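PDB 4R82: oxidoreductase from Streptomyces globisporus, which uses NADH to reduce FAD and supplies the diffusible FADH2 required by the monooxygenase and halogenase of antibiotic C-1027 biosynthesis. Local coordinates for residues A127-R139 / L150-G164. Sequence-based numbering, arbitrary orientation. Where two conformers were deposited one is given.
Sequences AGAVAHLECAIHR and LGEVITATRWPAREG
W159 turns the edge of its six-membered ring onto one face of the H132 imidazole, a T-shaped pair with planes 72° apart and W159 CH2 3.5 Å from H132 ND1. With CG anti to the carbonyl carbon (chi1 -66°), the H132 ring stands beside its own backbone N, on the sheet face shared with T157, where the W159 edge meets it; the hydrogen bond from H132 NE2 to I126 O limits its rotation. R162 NH2 lies above one face of W159 near its rim, and T157 CG2 above the opposite face, likewise offset.

R162 reaches back extended from CG to NE, and its NH2 donates to A129 O at 2.8 Å, the oxygen lying only 7° out of the guanidinium plane. The far face of that group rests on G128 CA, while a water bridges R162 NH1 and G128 N at 3.0 Å from each.

Backbone bonds define an antiparallel hairpin, 131-143 with 146-158, lying between strands 81-86 and 61-67 in the sheet of the split-barrel flavin reductase fold. Two classic beta bulges shift its register. At one, I154 N donates to E134 O at 2.7 Å while T155 N reaches the same oxygen only weakly; at the other, L150 O accepts from both H138 N and R139 N. A156, T157 and R158 also pair with a strand of the second subunit, continuing the sheet across the dimer interface, where R158 forms salt bridges to D29 and E13 of that subunit.

On the face bearing L133, C135, V153 and A156, L133 CD2 meets V153 CG2 at 4.1 Å and L133 CG meets A156 CB at 4.2 Å; strand 61-67 adds V62 against C135 and V153. Across the sheet, T155 CG2 touches E134 OE2 at 3.4 Å, the two side chains side by side and pointing the same way, while E134 OE1 accepts from S121 N and E120 N.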
# COMPACT_ATOMS: atom_id res chain seq x y z
N ALA A 127 0.48 -12.20 -17.92
CA ALA A 127 0.26 -13.63 -17.66
C ALA A 127 1.12 -14.06 -16.48
O ALA A 127 2.20 -13.51 -16.27
CB ALA A 127 0.60 -14.46 -18.91
N GLY A 128 0.63 -15.03 -15.71
CA GLY A 128 1.39 -15.52 -14.57
C GLY A 128 1.16 -14.76 -13.29
O GLY A 128 1.70 -15.13 -12.24
N ALA A 129 0.34 -13.71 -13.35
CA ALA A 129 0.07 -12.86 -12.20
C ALA A 129 -0.80 -13.56 -11.15
O ALA A 129 -1.55 -14.49 -11.47
CB ALA A 129 -0.62 -11.58 -12.66
N VAL A 130 -0.71 -13.10 -9.90
CA VAL A 130 -1.56 -13.63 -8.84
C VAL A 130 -3.01 -13.24 -9.12
O VAL A 130 -3.95 -14.02 -8.90
CB VAL A 130 -1.13 -13.09 -7.46
CG1 VAL A 130 -1.93 -13.75 -6.35
CG2 VAL A 130 0.34 -13.34 -7.24
N ALA A 131 -3.18 -12.03 -9.63
CA ALA A 131 -4.52 -11.51 -9.91
C ALA A 131 -4.48 -10.42 -10.95
O ALA A 131 -3.46 -9.74 -11.11
CB ALA A 131 -5.14 -10.97 -8.64
N HIS A 132 -5.61 -10.25 -11.63
CA HIS A 132 -5.82 -9.12 -12.55
C HIS A 132 -7.02 -8.34 -12.07
O HIS A 132 -8.05 -8.94 -11.74
CB HIS A 132 -6.13 -9.63 -13.97
CG HIS A 132 -5.00 -10.35 -14.63
ND1 HIS A 132 -5.22 -11.32 -15.59
CD2 HIS A 132 -3.66 -10.24 -14.51
CE1 HIS A 132 -4.05 -11.78 -16.01
NE2 HIS A 132 -3.09 -11.14 -15.37
N LEU A 133 -6.92 -7.02 -12.04
CA LEU A 133 -8.07 -6.17 -11.72
C LEU A 133 -8.20 -5.17 -12.85
O LEU A 133 -7.22 -4.56 -13.25
CB LEU A 133 -7.86 -5.41 -10.41
CG LEU A 133 -7.65 -6.19 -9.11
CD1 LEU A 133 -6.18 -6.54 -8.91
CD2 LEU A 133 -8.20 -5.40 -7.91
N GLU A 134 -9.40 -5.02 -13.38
CA GLU A 134 -9.65 -3.98 -14.37
C GLU A 134 -10.53 -2.93 -13.73
O GLU A 134 -11.57 -3.25 -13.14
CB GLU A 134 -10.29 -4.59 -15.63
CG GLU A 134 -9.32 -5.53 -16.35
CD GLU A 134 -9.94 -6.23 -17.54
OE1 GLU A 134 -10.04 -5.59 -18.60
OE2 GLU A 134 -10.31 -7.41 -17.41
N CYS A 135 -10.11 -1.67 -13.84
CA CYS A 135 -10.69 -0.60 -13.04
C CYS A 135 -11.09 0.58 -13.88
O CYS A 135 -10.40 0.92 -14.84
CB CYS A 135 -9.66 -0.11 -12.03
SG CYS A 135 -9.01 -1.42 -10.97
N ALA A 136 -12.18 1.23 -13.51
CA ALA A 136 -12.60 2.45 -14.17
C ALA A 136 -12.11 3.62 -13.33
O ALA A 136 -12.31 3.64 -12.12
CB ALA A 136 -14.12 2.49 -14.28
N ILE A 137 -11.48 4.60 -13.97
CA ILE A 137 -10.99 5.75 -13.23
C ILE A 137 -12.17 6.57 -12.70
O ILE A 137 -13.07 6.95 -13.45
CB ILE A 137 -10.05 6.61 -14.08
CG1 ILE A 137 -8.76 5.82 -14.33
CG2 ILE A 137 -9.72 7.88 -13.35
CD1 ILE A 137 -7.85 6.40 -15.35
N HIS A 138 -12.15 6.79 -11.40
CA HIS A 138 -13.26 7.48 -10.75
C HIS A 138 -12.87 8.87 -10.28
O HIS A 138 -13.63 9.82 -10.48
CB HIS A 138 -13.84 6.64 -9.62
CG HIS A 138 -15.07 5.88 -10.00
ND1 HIS A 138 -15.27 5.38 -11.27
CD2 HIS A 138 -16.17 5.55 -9.29
CE1 HIS A 138 -16.43 4.76 -11.32
NE2 HIS A 138 -17.00 4.85 -10.13
N ARG A 139 -11.69 9.01 -9.68
CA ARG A 139 -11.21 10.32 -9.25
C ARG A 139 -9.71 10.45 -9.48
O ARG A 139 -8.98 9.46 -9.46
CB ARG A 139 -11.47 10.54 -7.76
CG ARG A 139 -12.93 10.53 -7.34
CD ARG A 139 -13.64 11.82 -7.71
NE ARG A 139 -14.99 11.84 -7.17
CZ ARG A 139 -16.03 11.21 -7.72
NH1 ARG A 139 -15.88 10.52 -8.84
NH2 ARG A 139 -17.23 11.28 -7.14
N LEU A 150 -7.91 7.00 -8.27
CA LEU A 150 -8.85 6.13 -7.57
C LEU A 150 -9.70 5.45 -8.64
O LEU A 150 -10.35 6.12 -9.45
CB LEU A 150 -9.74 6.98 -6.65
CG LEU A 150 -10.73 6.27 -5.72
CD1 LEU A 150 -10.00 5.46 -4.68
CD2 LEU A 150 -11.66 7.28 -5.06
N GLY A 151 -9.68 4.12 -8.65
CA GLY A 151 -10.43 3.38 -9.65
C GLY A 151 -11.46 2.47 -9.03
O GLY A 151 -11.25 1.95 -7.93
N GLU A 152 -12.57 2.28 -9.73
CA GLU A 152 -13.58 1.33 -9.29
C GLU A 152 -13.32 -0.00 -10.00
O GLU A 152 -13.15 -0.04 -11.22
CB GLU A 152 -15.00 1.84 -9.57
CG GLU A 152 -16.07 0.82 -9.15
CD GLU A 152 -17.48 1.36 -9.23
OE1 GLU A 152 -17.64 2.58 -9.44
OE2 GLU A 152 -18.42 0.56 -9.08
N VAL A 153 -13.29 -1.09 -9.24
CA VAL A 153 -13.00 -2.41 -9.79
C VAL A 153 -14.21 -2.88 -10.59
O VAL A 153 -15.31 -3.01 -10.04
CB VAL A 153 -12.72 -3.43 -8.67
CG1 VAL A 153 -12.42 -4.81 -9.27
CG2 VAL A 153 -11.54 -2.95 -7.80
N ILE A 154 -14.01 -3.11 -11.89
CA ILE A 154 -15.07 -3.55 -12.79
C ILE A 154 -15.11 -5.07 -12.84
O ILE A 154 -16.18 -5.69 -12.83
CB ILE A 154 -14.87 -3.02 -14.22
CG1 ILE A 154 -14.77 -1.49 -14.21
CG2 ILE A 154 -16.00 -3.49 -15.14
CD1 ILE A 154 -15.87 -0.82 -13.43
N THR A 155 -13.93 -5.66 -12.92
CA THR A 155 -13.86 -7.11 -12.88
C THR A 155 -12.51 -7.49 -12.33
O THR A 155 -11.58 -6.68 -12.32
CB THR A 155 -14.07 -7.75 -14.28
OG1 THR A 155 -14.21 -9.17 -14.15
CG2 THR A 155 -12.89 -7.44 -15.18
N ALA A 156 -12.40 -8.71 -11.83
CA ALA A 156 -11.11 -9.20 -11.38
C ALA A 156 -11.07 -10.70 -11.54
O ALA A 156 -12.12 -11.35 -11.54
CB ALA A 156 -10.84 -8.79 -9.93
N THR A 157 -9.86 -11.24 -11.69
CA THR A 157 -9.68 -12.69 -11.80
C THR A 157 -8.47 -13.02 -10.95
O THR A 157 -7.53 -12.22 -10.89
CB THR A 157 -9.43 -13.13 -13.25
OG1 THR A 157 -10.62 -12.91 -14.03
CG2 THR A 157 -9.08 -14.60 -13.30
N ARG A 158 -8.49 -14.16 -10.27
CA ARG A 158 -7.34 -14.53 -9.45
C ARG A 158 -6.98 -16.00 -9.63
O ARG A 158 -7.81 -16.81 -10.04
CB ARG A 158 -7.59 -14.19 -7.98
CG ARG A 158 -8.74 -14.95 -7.34
CD ARG A 158 -9.05 -14.41 -5.94
NE ARG A 158 -7.95 -14.64 -5.01
CZ ARG A 158 -7.85 -15.71 -4.22
NH1 ARG A 158 -8.78 -16.66 -4.23
NH2 ARG A 158 -6.80 -15.82 -3.41
N TRP A 159 -5.72 -16.32 -9.33
CA TRP A 159 -5.19 -17.68 -9.42
C TRP A 159 -4.74 -18.06 -8.03
O TRP A 159 -3.65 -17.71 -7.60
CB TRP A 159 -4.01 -17.74 -10.42
CG TRP A 159 -4.47 -17.66 -11.85
CD1 TRP A 159 -4.65 -18.71 -12.70
CD2 TRP A 159 -4.85 -16.48 -12.57
NE1 TRP A 159 -5.10 -18.25 -13.92
CE2 TRP A 159 -5.23 -16.89 -13.86
CE3 TRP A 159 -4.89 -15.12 -12.25
CZ2 TRP A 159 -5.66 -15.98 -14.84
CZ3 TRP A 159 -5.32 -14.21 -13.23
CH2 TRP A 159 -5.70 -14.65 -14.51
N PRO A 160 -5.61 -18.76 -7.30
CA PRO A 160 -5.36 -19.02 -5.88
C PRO A 160 -4.05 -19.75 -5.57
O PRO A 160 -3.53 -19.58 -4.48
CB PRO A 160 -6.55 -19.90 -5.48
CG PRO A 160 -7.63 -19.50 -6.43
CD PRO A 160 -6.94 -19.22 -7.73
N ALA A 161 -3.52 -20.52 -6.51
CA ALA A 161 -2.31 -21.28 -6.24
C ALA A 161 -1.08 -20.38 -6.19
O ALA A 161 -0.03 -20.77 -5.65
CB ALA A 161 -2.13 -22.40 -7.26
N ARG A 162 -1.21 -19.19 -6.76
CA ARG A 162 -0.08 -18.25 -6.87
C ARG A 162 0.04 -17.33 -5.66
O ARG A 162 -0.96 -17.00 -5.02
CB ARG A 162 -0.19 -17.41 -8.14
CG ARG A 162 -0.11 -18.24 -9.43
CD ARG A 162 -0.38 -17.39 -10.67
NE ARG A 162 -0.33 -18.22 -11.87
CZ ARG A 162 -0.81 -17.88 -13.06
NH1 ARG A 162 -0.68 -18.72 -14.08
NH2 ARG A 162 -1.39 -16.71 -13.25
N GLU A 163 1.27 -16.89 -5.38
CA GLU A 163 1.54 -16.01 -4.26
C GLU A 163 2.38 -14.84 -4.75
O GLU A 163 3.25 -15.03 -5.60
CB GLU A 163 2.31 -16.82 -3.21
CG GLU A 163 2.59 -16.14 -1.91
CD GLU A 163 2.84 -17.15 -0.81
OE1 GLU A 163 1.87 -17.54 -0.14
OE2 GLU A 163 4.00 -17.58 -0.66
N GLY A 164 2.15 -13.64 -4.22
CA GLY A 164 2.83 -12.45 -4.71
C GLY A 164 4.31 -12.31 -4.39
O GLY A 164 4.81 -12.85 -3.39
O HOH W 1 -2.40 -14.44 -14.91
O HOH W 2 -1.54 -17.05 -16.40